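Local coordinates for lipoprotein (Burkholderia cenocepacia, PDB 4QHQ) that binds methionine in the cleft between its two lobes and probably delivers it, as a lipoprotein of the NlpA family, to an ABC transporter, at residues 58-63 and 105-110; 50-55 and 199-204; 87-92 and 165-170. All blocks are in the same frame, centred on the assembly; numbering follows the deposited sequence.

Contact 1: 58-63 and 105-110; sequences QPYLDS and PNDPSN. With MET (methionine), chain B.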
loop_
_atom_site.group_PDB
_atom_site.type_symbol
_atom_site.label_atom_id
_atom_site.label_comp_id
_atom_site.label_asym_id
_atom_site.label_seq_id
_atom_site.Cartn_x
_atom_site.Cartn_y
_atom_site.Cartn_z
ATOM N N GLN A 58 0.538 -2.917 7.971
ATOM C CA GLN A 58 0.317 -3.993 8.929
ATOM C C GLN A 58 -0.848 -4.935 8.582
ATOM O O GLN A 58 -0.718 -6.151 8.748
ATOM C CB GLN A 58 0.203 -3.465 10.365
ATOM C CG GLN A 58 0.246 -4.577 11.414
ATOM C CD GLN A 58 1.616 -5.195 11.579
ATOM O OE1 GLN A 58 2.603 -4.495 11.798
ATOM N NE2 GLN A 58 1.683 -6.519 11.472
ATOM N N PRO A 59 -1.981 -4.400 8.088
ATOM C CA PRO A 59 -3.050 -5.327 7.695
ATOM C C PRO A 59 -2.586 -6.296 6.603
ATOM O O PRO A 59 -2.942 -7.477 6.646
ATOM C CB PRO A 59 -4.160 -4.385 7.212
ATOM C CG PRO A 59 -3.978 -3.186 8.097
ATOM C CD PRO A 59 -2.470 -3.010 8.144
ATOM N N TYR A 60 -1.772 -5.829 5.669
ATOM C CA TYR A 60 -1.248 -6.729 4.644
ATOM C C TYR A 60 -0.326 -7.803 5.254
ATOM O O TYR A 60 -0.453 -8.988 4.938
ATOM C CB TYR A 60 -0.510 -5.950 3.550
ATOM C CG TYR A 60 -0.127 -6.804 2.370
ATOM C CD1 TYR A 60 1.100 -7.464 2.319
ATOM C CD2 TYR A 60 -0.980 -6.935 1.296
ATOM C CE1 TYR A 60 1.441 -8.244 1.220
ATOM C CE2 TYR A 60 -0.653 -7.720 0.196
ATOM C CZ TYR A 60 0.569 -8.374 0.167
ATOM O OH TYR A 60 0.882 -9.147 -0.922
ATOM N N LEU A 61 0.594 -7.391 6.122
ATOM C CA LEU A 61 1.496 -8.335 6.778
ATOM C C LEU A 61 0.696 -9.351 7.588
ATOM O O LEU A 61 0.988 -10.547 7.570
ATOM C CB LEU A 61 2.470 -7.582 7.676
ATOM C CG LEU A 61 3.485 -8.419 8.450
ATOM C CD1 LEU A 61 4.219 -9.340 7.499
ATOM C CD2 LEU A 61 4.448 -7.482 9.156
ATOM N N ASP A 62 -0.328 -8.878 8.298
ATOM C CA ASP A 62 -1.171 -9.776 9.096
ATOM C C ASP A 62 -1.853 -10.832 8.222
ATOM O O ASP A 62 -1.932 -12.010 8.595
ATOM C CB ASP A 62 -2.247 -8.989 9.854
ATOM C CG ASP A 62 -1.688 -8.213 11.034
ATOM O OD1 ASP A 62 -0.518 -8.447 11.407
ATOM O OD2 ASP A 62 -2.427 -7.368 11.584
ATOM N N SER A 63 -2.349 -10.401 7.066
ATOM C CA SER A 63 -2.981 -11.307 6.113
ATOM C C SER A 63 -1.974 -12.343 5.625
ATOM O O SER A 63 -2.275 -13.530 5.554
ATOM C CB SER A 63 -3.529 -10.510 4.932
ATOM O OG SER A 63 -4.051 -11.370 3.937
ATOM N N PRO A 105 -8.643 -3.750 -5.669
ATOM C CA PRO A 105 -7.650 -4.809 -5.473
ATOM C C PRO A 105 -8.273 -6.128 -5.013
ATOM O O PRO A 105 -9.372 -6.140 -4.458
ATOM C CB PRO A 105 -6.760 -4.244 -4.361
ATOM C CG PRO A 105 -6.905 -2.747 -4.461
ATOM C CD PRO A 105 -8.365 -2.581 -4.815
ATOM N N ASN A 106 -7.567 -7.231 -5.252
ATOM C CA ASN A 106 -8.096 -8.557 -4.936
ATOM C C ASN A 106 -7.379 -9.318 -3.818
ATOM O O ASN A 106 -7.675 -10.490 -3.585
ATOM C CB ASN A 106 -8.150 -9.446 -6.191
ATOM C CG ASN A 106 -6.781 -9.780 -6.743
ATOM O OD1 ASN A 106 -5.756 -9.415 -6.173
ATOM N ND2 ASN A 106 -6.761 -10.532 -7.844
ATOM N N ASP A 107 -6.444 -8.665 -3.147
ATOM C CA ASP A 107 -5.795 -9.270 -1.985
ATOM C C ASP A 107 -6.625 -8.883 -0.765
ATOM O O ASP A 107 -7.252 -7.821 -0.764
ATOM C CB ASP A 107 -4.350 -8.792 -1.849
ATOM C CG ASP A 107 -4.267 -7.309 -1.635
ATOM O OD1 ASP A 107 -4.437 -6.564 -2.622
ATOM O OD2 ASP A 107 -4.066 -6.871 -0.481
ATOM N N PRO A 108 -6.673 -9.759 0.251
ATOM C CA PRO A 108 -7.644 -9.596 1.340
ATOM C C PRO A 108 -7.631 -8.225 2.007
ATOM O O PRO A 108 -8.687 -7.609 2.139
ATOM C CB PRO A 108 -7.237 -10.684 2.331
ATOM C CG PRO A 108 -6.716 -11.774 1.449
ATOM C CD PRO A 108 -5.954 -11.043 0.357
ATOM N N SER A 109 -6.471 -7.729 2.409
ATOM C CA SER A 109 -6.455 -6.478 3.156
ATOM C C SER A 109 -6.719 -5.246 2.297
ATOM O O SER A 109 -7.413 -4.338 2.725
ATOM C CB SER A 109 -5.154 -6.310 3.956
ATOM O OG SER A 109 -4.060 -6.039 3.118
ATOM N N ASN A 110 -6.154 -5.178 1.098
ATOM C CA ASN A 110 -6.439 -4.009 0.273
ATOM C C ASN A 110 -7.815 -4.037 -0.387
ATOM O O ASN A 110 -8.393 -2.976 -0.638
ATOM C CB ASN A 110 -5.324 -3.778 -0.739
ATOM C CG ASN A 110 -4.050 -3.323 -0.078
ATOM O OD1 ASN A 110 -3.975 -2.203 0.456
ATOM N ND2 ASN A 110 -3.051 -4.193 -0.077
HETATM N N MET B . 2.197 1.155 -0.363
HETATM C CA MET B . 0.924 0.433 -0.370
HETATM C C MET B . -0.165 1.253 0.286
HETATM O O MET B . 0.098 1.889 1.300
HETATM C CB MET B . 1.096 -0.908 0.351
HETATM C CG MET B . -0.174 -1.780 0.366
HETATM S SD MET B . 0.064 -3.320 1.280
HETATM C CE MET B . 1.233 -4.185 0.227
HETATM O OXT MET B . -1.307 1.312 -0.201
#
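Pro59 and Tyr60, in the first turn of helix 58-68, meet Ser109 at the start of helix 108-120; the nearest pair of CA atoms, Tyr60 with Ser109, is 5.4 Å apart. Pro59 turns toward the partner segment and sets its CB 3.9 Å from Ser109 CB, while its carbonyl O also faces that methylene. At Tyr60 the CG is anti to the backbone N (chi1 -172°), which swings the ring out toward Asp107, with one face against the ligand's CE. Ser109 OG lies 3.3 Å from Tyr60 CA; its nearness to Tyr60 N has too poor an angle for a hydrogen bond, and that N-H is taken by His57. The ligand's CE sits 3.6 Å from Tyr60 CG, displaced toward the rim of the ring. In the ring plane, Asp107 OD2 approaches the Tyr60 edge at 3.6 Å from CD2, with carboxylate and ring 62° apart. That same oxygen is held twice by Asn110: as helix N-cap it accepts from Asn110 N at 3.1 Å, and it accepts from Asn110 ND2 on its syn side. Asn110 ND2 in turn comes 3.5 Å from the ligand SD, and Asn110 OD1 is bonded to His57. One turn on, Ser63 OG packs on Pro108 CB at 3.6 Å. No hydrogen bond links the two segments, so packing and a shared ligand join them. Two helix N-termini meeting beside the thioether end of a bound ligand fit the interlobe cleft of a periplasmic-type binding protein, here part of the methionine pocket.

Contact 2: 50-55 and 199-204; sequences LDANSF and NLIAVR. With MET (methionine), chain B.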
loop_
_atom_site.group_PDB
_atom_site.type_symbol
_atom_site.label_atom_id
_atom_site.label_comp_id
_atom_site.label_asym_id
_atom_site.label_seq_id
_atom_site.Cartn_x
_atom_site.Cartn_y
_atom_site.Cartn_z
ATOM N N LEU A 50 16.176 -11.992 1.259
ATOM C CA LEU A 50 16.261 -10.607 1.702
ATOM C C LEU A 50 16.547 -10.568 3.189
ATOM O O LEU A 50 16.243 -11.514 3.919
ATOM C CB LEU A 50 14.940 -9.864 1.471
ATOM C CG LEU A 50 14.381 -9.767 0.053
ATOM C CD1 LEU A 50 12.947 -9.247 0.077
ATOM C CD2 LEU A 50 15.285 -8.893 -0.828
ATOM N N ASP A 51 17.097 -9.447 3.637
ATOM C CA ASP A 51 17.205 -9.155 5.061
ATOM C C ASP A 51 16.055 -8.304 5.621
ATOM O O ASP A 51 15.766 -8.349 6.816
ATOM C CB ASP A 51 18.539 -8.484 5.330
ATOM C CG ASP A 51 19.689 -9.341 4.875
ATOM O OD1 ASP A 51 19.849 -10.439 5.451
ATOM O OD2 ASP A 51 20.408 -8.952 3.927
ATOM N N ALA A 52 15.415 -7.516 4.764
ATOM C CA ALA A 52 14.285 -6.711 5.177
ATOM C C ALA A 52 13.450 -6.414 3.946
ATOM O O ALA A 52 13.915 -6.567 2.814
ATOM C CB ALA A 52 14.756 -5.408 5.815
ATOM N N ASN A 53 12.216 -5.990 4.161
ATOM C CA ASN A 53 11.455 -5.413 3.062
ATOM C C ASN A 53 10.718 -4.171 3.508
ATOM O O ASN A 53 10.586 -3.911 4.700
ATOM C CB ASN A 53 10.561 -6.445 2.343
ATOM C CG ASN A 53 9.454 -6.987 3.215
ATOM O OD1 ASN A 53 8.793 -6.237 3.936
ATOM N ND2 ASN A 53 9.202 -8.279 3.116
ATOM N N SER A 54 10.265 -3.389 2.535
ATOM C CA SER A 54 9.659 -2.091 2.812
ATOM C C SER A 54 8.664 -1.798 1.711
ATOM O O SER A 54 8.982 -1.134 0.721
ATOM C CB SER A 54 10.755 -1.019 2.862
ATOM O OG SER A 54 10.253 0.281 3.149
ATOM N N PHE A 55 7.456 -2.329 1.873
ATOM C CA PHE A 55 6.456 -2.223 0.819
ATOM C C PHE A 55 5.016 -2.335 1.313
ATOM O O PHE A 55 4.113 -2.148 0.522
ATOM C CB PHE A 55 6.675 -3.293 -0.242
ATOM C CG PHE A 55 6.170 -4.643 0.166
ATOM C CD1 PHE A 55 6.862 -5.399 1.109
ATOM C CD2 PHE A 55 5.006 -5.156 -0.375
ATOM C CE1 PHE A 55 6.394 -6.640 1.501
ATOM C CE2 PHE A 55 4.519 -6.389 0.015
ATOM C CZ PHE A 55 5.221 -7.140 0.944
ATOM N N ASN A 199 2.694 2.273 6.255
ATOM C CA ASN A 199 3.598 1.265 5.739
ATOM C C ASN A 199 4.752 1.048 6.725
ATOM O O ASN A 199 4.939 1.839 7.656
ATOM C CB ASN A 199 4.123 1.674 4.358
ATOM C CG ASN A 199 3.112 1.466 3.250
ATOM O OD1 ASN A 199 3.495 1.180 2.127
ATOM N ND2 ASN A 199 1.816 1.631 3.547
ATOM N N LEU A 200 5.533 -0.007 6.515
ATOM C CA LEU A 200 6.501 -0.409 7.525
ATOM C C LEU A 200 7.695 -1.131 6.908
ATOM O O LEU A 200 7.661 -1.629 5.776
ATOM C CB LEU A 200 5.799 -1.290 8.572
ATOM C CG LEU A 200 5.107 -2.574 8.086
ATOM C CD1 LEU A 200 6.050 -3.765 7.972
ATOM C CD2 LEU A 200 3.951 -2.973 8.957
ATOM N N ILE A 201 8.772 -1.179 7.678
ATOM C CA ILE A 201 9.904 -2.039 7.353
ATOM C C ILE A 201 9.738 -3.354 8.106
ATOM O O ILE A 201 9.523 -3.351 9.312
ATOM C CB ILE A 201 11.244 -1.391 7.736
ATOM C CG1 ILE A 201 11.467 -0.136 6.889
ATOM C CG2 ILE A 201 12.404 -2.386 7.552
ATOM C CD1 ILE A 201 12.635 0.713 7.354
ATOM N N ALA A 202 9.806 -4.471 7.384
ATOM C CA ALA A 202 9.656 -5.792 7.989
ATOM C C ALA A 202 10.982 -6.532 7.989
ATOM O O ALA A 202 11.775 -6.412 7.048
ATOM C CB ALA A 202 8.610 -6.614 7.247
ATOM N N VAL A 203 11.208 -7.303 9.049
ATOM C CA VAL A 203 12.378 -8.170 9.154
ATOM C C VAL A 203 11.963 -9.516 9.729
ATOM O O VAL A 203 10.862 -9.664 10.262
ATOM C CB VAL A 203 13.469 -7.566 10.065
ATOM C CG1 VAL A 203 13.961 -6.242 9.503
ATOM C CG2 VAL A 203 12.967 -7.415 11.503
ATOM N N ARG A 204 12.829 -10.512 9.610
ATOM C CA ARG A 204 12.548 -11.785 10.261
ATOM C C ARG A 204 12.531 -11.583 11.772
ATOM O O ARG A 204 13.348 -10.832 12.307
ATOM C CB ARG A 204 13.583 -12.844 9.878
ATOM C CG ARG A 204 13.444 -13.307 8.439
ATOM C CD ARG A 204 14.474 -14.391 8.101
ATOM N NE ARG A 204 15.847 -13.903 8.248
ATOM C CZ ARG A 204 16.496 -13.235 7.299
ATOM N NH1 ARG A 204 15.907 -13.003 6.139
ATOM N NH2 ARG A 204 17.729 -12.802 7.504
HETATM N N MET B . 2.197 1.155 -0.363
HETATM C CA MET B . 0.924 0.433 -0.370
HETATM C C MET B . -0.165 1.253 0.286
HETATM O O MET B . 0.098 1.889 1.300
HETATM C CB MET B . 1.096 -0.908 0.351
HETATM C CG MET B . -0.174 -1.780 0.366
HETATM S SD MET B . 0.064 -3.320 1.280
HETATM C CE MET B . 1.233 -4.185 0.227
HETATM O OXT MET B . -1.307 1.312 -0.201
HETATM O O HOH W 1 15.525 -10.372 8.681
HETATM O O HOH W 2 19.209 -13.060 4.894
HETATM O O HOH W 3 7.303 -3.992 4.283
HETATM O O HOH W 4 7.719 0.544 3.879
#
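Asn53 and Ala202 form the hydrogen-bonded pair of an antiparallel strand pairing, 52-55 against 199-204, within the mixed sheet of one lobe of the binding-protein fold; the strand axes run 161° apart and approach to 4.7 Å. Two backbone bonds define the pair, Asn53 N to Ala202 O at 3.0 Å and Ala202 N to Asn53 O at 2.9 Å. Asn53 CG stands between the backbone N and the carbonyl carbon (chi1 66°), a torsion that brings OD1 over the Ala202 methyl, 3.3 Å from its CB. On the other sheet face, Ala52 CB packs 3.9 Å from Val203 CG1 and also near Ile201 CG2; Trp212 and Tyr220 of helix 211-220 lie on this side.

Where the strands reach the cleft, Asn199 grips both ends of the ligand's amino-acid head: OD1 accepts from the methionine N and ND2 donates to its O, each at 2.8 Å. Phe55 CD2 comes 3.9 Å from the ligand CE, which approaches the ring obliquely. At the far end Arg204, its chain bent by a turn about CG-CD, sends NH1 to Leu50 O at 2.7 Å, with that oxygen 8° out of the guanidinium plane. NH1 is shared with Leu45 O, and NH2 pairs with Asp207, keeping only a long salt bridge to Asp51.

Water continues the connection outward. One water accepts from Phe55 N and donates to Asn53 OD1 and Leu200 O, while a second donates to Leu200 O and bonds Ser54 OG. Trp15 holds that hydroxyl, Asn42 holds Asn53 ND2, and the backbone N of Lys3 holds Asp51 OD2. At the opposite end, a water accepts from Arg204 N and donates to Asp51 O.

Contact 3: 87-92 and 165-170; sequences SKKFKS and DVDAAV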
loop_
_atom_site.group_PDB
_atom_site.type_symbol
_atom_site.label_atom_id
_atom_site.label_comp_id
_atom_site.label_asym_id
_atom_site.label_seq_id
_atom_site.Cartn_x
_atom_site.Cartn_y
_atom_site.Cartn_z
ATOM N N SER A 87 -10.774 7.863 -11.918
ATOM C CA SER A 87 -11.676 7.672 -13.038
ATOM C C SER A 87 -11.231 8.511 -14.211
ATOM O O SER A 87 -10.813 9.656 -14.055
ATOM C CB SER A 87 -13.102 8.036 -12.647
ATOM O OG SER A 87 -13.977 7.857 -13.751
ATOM N N LYS A 88 -11.338 7.931 -15.398
ATOM C CA LYS A 88 -11.091 8.659 -16.630
ATOM C C LYS A 88 -12.395 9.152 -17.211
ATOM O O LYS A 88 -12.392 9.783 -18.262
ATOM C CB LYS A 88 -10.430 7.746 -17.667
ATOM C CG LYS A 88 -9.037 7.284 -17.302
ATOM C CD LYS A 88 -8.077 8.452 -17.220
ATOM C CE LYS A 88 -6.699 7.993 -16.769
ATOM N NZ LYS A 88 -5.823 9.140 -16.392
ATOM N N LYS A 89 -13.503 8.847 -16.539
ATOM C CA LYS A 89 -14.825 9.056 -17.123
ATOM C C LYS A 89 -15.765 9.915 -16.273
ATOM O O LYS A 89 -16.735 10.466 -16.800
ATOM C CB LYS A 89 -15.481 7.702 -17.439
ATOM C CG LYS A 89 -14.563 6.738 -18.194
ATOM C CD LYS A 89 -15.268 5.443 -18.581
ATOM C CE LYS A 89 -14.303 4.481 -19.275
ATOM N NZ LYS A 89 -14.962 3.204 -19.666
ATOM N N PHE A 90 -15.490 10.032 -14.976
ATOM C CA PHE A 90 -16.374 10.769 -14.066
ATOM C C PHE A 90 -15.588 11.574 -13.043
ATOM O O PHE A 90 -14.501 11.171 -12.643
ATOM C CB PHE A 90 -17.320 9.791 -13.365
ATOM C CG PHE A 90 -18.193 9.031 -14.322
ATOM C CD1 PHE A 90 -19.279 9.652 -14.923
ATOM C CD2 PHE A 90 -17.912 7.708 -14.650
ATOM C CE1 PHE A 90 -20.084 8.974 -15.827
ATOM C CE2 PHE A 90 -18.727 7.024 -15.562
ATOM C CZ PHE A 90 -19.813 7.657 -16.143
ATOM N N LYS A 91 -16.148 12.700 -12.606
ATOM C CA LYS A 91 -15.463 13.606 -11.690
ATOM C C LYS A 91 -15.816 13.331 -10.233
ATOM O O LYS A 91 -15.136 13.799 -9.315
ATOM C CB LYS A 91 -15.777 15.057 -12.046
ATOM C CG LYS A 91 -15.172 15.512 -13.363
ATOM C CD LYS A 91 -13.651 15.469 -13.297
ATOM C CE LYS A 91 -13.016 16.004 -14.574
ATOM N NZ LYS A 91 -11.526 16.003 -14.495
ATOM N N SER A 92 -16.869 12.548 -10.030
ATOM C CA SER A 92 -17.326 12.199 -8.693
ATOM C C SER A 92 -17.973 10.821 -8.693
ATOM O O SER A 92 -18.595 10.422 -9.684
ATOM C CB SER A 92 -18.333 13.239 -8.198
ATOM O OG SER A 92 -18.912 12.834 -6.970
ATOM N N ASP A 165 -11.305 1.036 -19.179
ATOM C CA ASP A 165 -12.385 0.069 -19.352
ATOM C C ASP A 165 -13.274 -0.098 -18.116
ATOM O O ASP A 165 -14.065 -1.044 -18.042
ATOM C CB ASP A 165 -11.811 -1.301 -19.748
ATOM C CG ASP A 165 -11.317 -1.344 -21.183
ATOM O OD1 ASP A 165 -10.922 -0.286 -21.717
ATOM O OD2 ASP A 165 -11.332 -2.440 -21.790
ATOM N N VAL A 166 -13.149 0.809 -17.151
ATOM C CA VAL A 166 -14.038 0.815 -15.991
ATOM C C VAL A 166 -14.481 2.241 -15.719
ATOM O O VAL A 166 -13.911 3.196 -16.251
ATOM C CB VAL A 166 -13.364 0.254 -14.711
ATOM C CG1 VAL A 166 -12.950 -1.200 -14.902
ATOM C CG2 VAL A 166 -12.170 1.102 -14.318
ATOM N N ASP A 167 -15.503 2.388 -14.889
ATOM C CA ASP A 167 -15.982 3.726 -14.566
ATOM C C ASP A 167 -15.219 4.375 -13.414
ATOM O O ASP A 167 -15.123 5.600 -13.347
ATOM C CB ASP A 167 -17.487 3.697 -14.337
ATOM C CG ASP A 167 -18.218 3.226 -15.563
ATOM O OD1 ASP A 167 -17.926 3.779 -16.643
ATOM O OD2 ASP A 167 -19.030 2.283 -15.463
ATOM N N ALA A 168 -14.654 3.555 -12.531
ATOM C CA ALA A 168 -13.756 4.042 -11.498
ATOM C C ALA A 168 -12.968 2.862 -10.948
ATOM O O ALA A 168 -13.383 1.714 -11.073
ATOM C CB ALA A 168 -14.524 4.744 -10.380
ATOM N N ALA A 169 -11.829 3.152 -10.336
ATOM C CA ALA A 169 -11.036 2.114 -9.689
ATOM C C ALA A 169 -10.421 2.651 -8.417
ATOM O O ALA A 169 -10.042 3.815 -8.355
ATOM C CB ALA A 169 -9.939 1.612 -10.613
ATOM N N VAL A 170 -10.332 1.796 -7.409
ATOM C CA VAL A 170 -9.623 2.145 -6.181
ATOM C C VAL A 170 -8.209 1.587 -6.331
ATOM O O VAL A 170 -8.033 0.375 -6.515
ATOM C CB VAL A 170 -10.302 1.550 -4.944
ATOM C CG1 VAL A 170 -9.517 1.949 -3.685
ATOM C CG2 VAL A 170 -11.752 2.009 -4.853
HETATM O O HOH W 5 -12.070 5.119 -15.446
HETATM O O HOH W 6 -16.391 1.661 -18.142
#
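Ser87 OG donates to Asp167 O at 2.6 Å, the direct hydrogen bond between the two segments. The hydroxyl arrives 25° from the carbonyl plane, with a C=O...OG angle of 155°. On its acceptor side the same OG takes two backbone N-H groups of its own loop, Lys89 N at 3.0 Å and Phe90 N at 2.9 Å, which defines an ST turn widened into an ST motif. Three bonds thus grip one oxygen. With OG anti to the backbone N (chi1 180°), the hydroxyl lies beside its own carbonyl carbon, where it meets Asp167 O and the two amides. Ser87 CB rests 4.2 Å from Ala168 CB.

The next amide, Lys88 N, is satisfied by a water that also donates to Val166 O, a second tie between the segments. Lys89 lays its extended chain along Val166 and Asp167, just ahead of strand 168-171. Its CE lies 3.3 Å from Val166 O, and its NZ finds its acceptors in Ser164 O and a water. That water reaches Asp167 OD1 by a weak bond; Lys89 NZ stays 4.3 Å from OD1, beyond salt-bridge range, so any attraction between the charges is probably modest. Asp167 OD2 accepts from the backbone N of Lys101, and Asp165 O from Lys101 NZ, so strand 101-105 helps to fix the segment from its other side.

The side chains of Phe90 and Asp167 extend alongside each other in a common direction, the ring presenting its edge: CE2 is 3.5 Å from OD1, and Asp167 O lies in the ring plane. Away from the ligand pocket, this ST motif fastens the loop leaving strand 84-86 to the entry of its antiparallel neighbour 168-171, in the mixed sheet of the second lobe.

In the fold
Strand 52-57 begins contact 2, whose loop does not close until strand 199-204, so the other two contacts lie within its span. Helix 58-68 follows directly and starts contact 1, closed at 105-110. Before it closes, the chain passes 87-92, which opens contact 3; 165-170 ends it afterwards, so contacts 1 and 3 cross. Contact 2 pairs two inner strands of one lobe's sheet; contact 3 ties the loop after 84-86 to the start of its neighbour 168-171, within the other lobe's sheet; their nearest atoms lie about 13 Å apart. Contact 1 bridges between them: Tyr60 packs on Phe55, Leu61 on Leu200, and Pro105 on Val170. Methionine touches contacts 1 and 2.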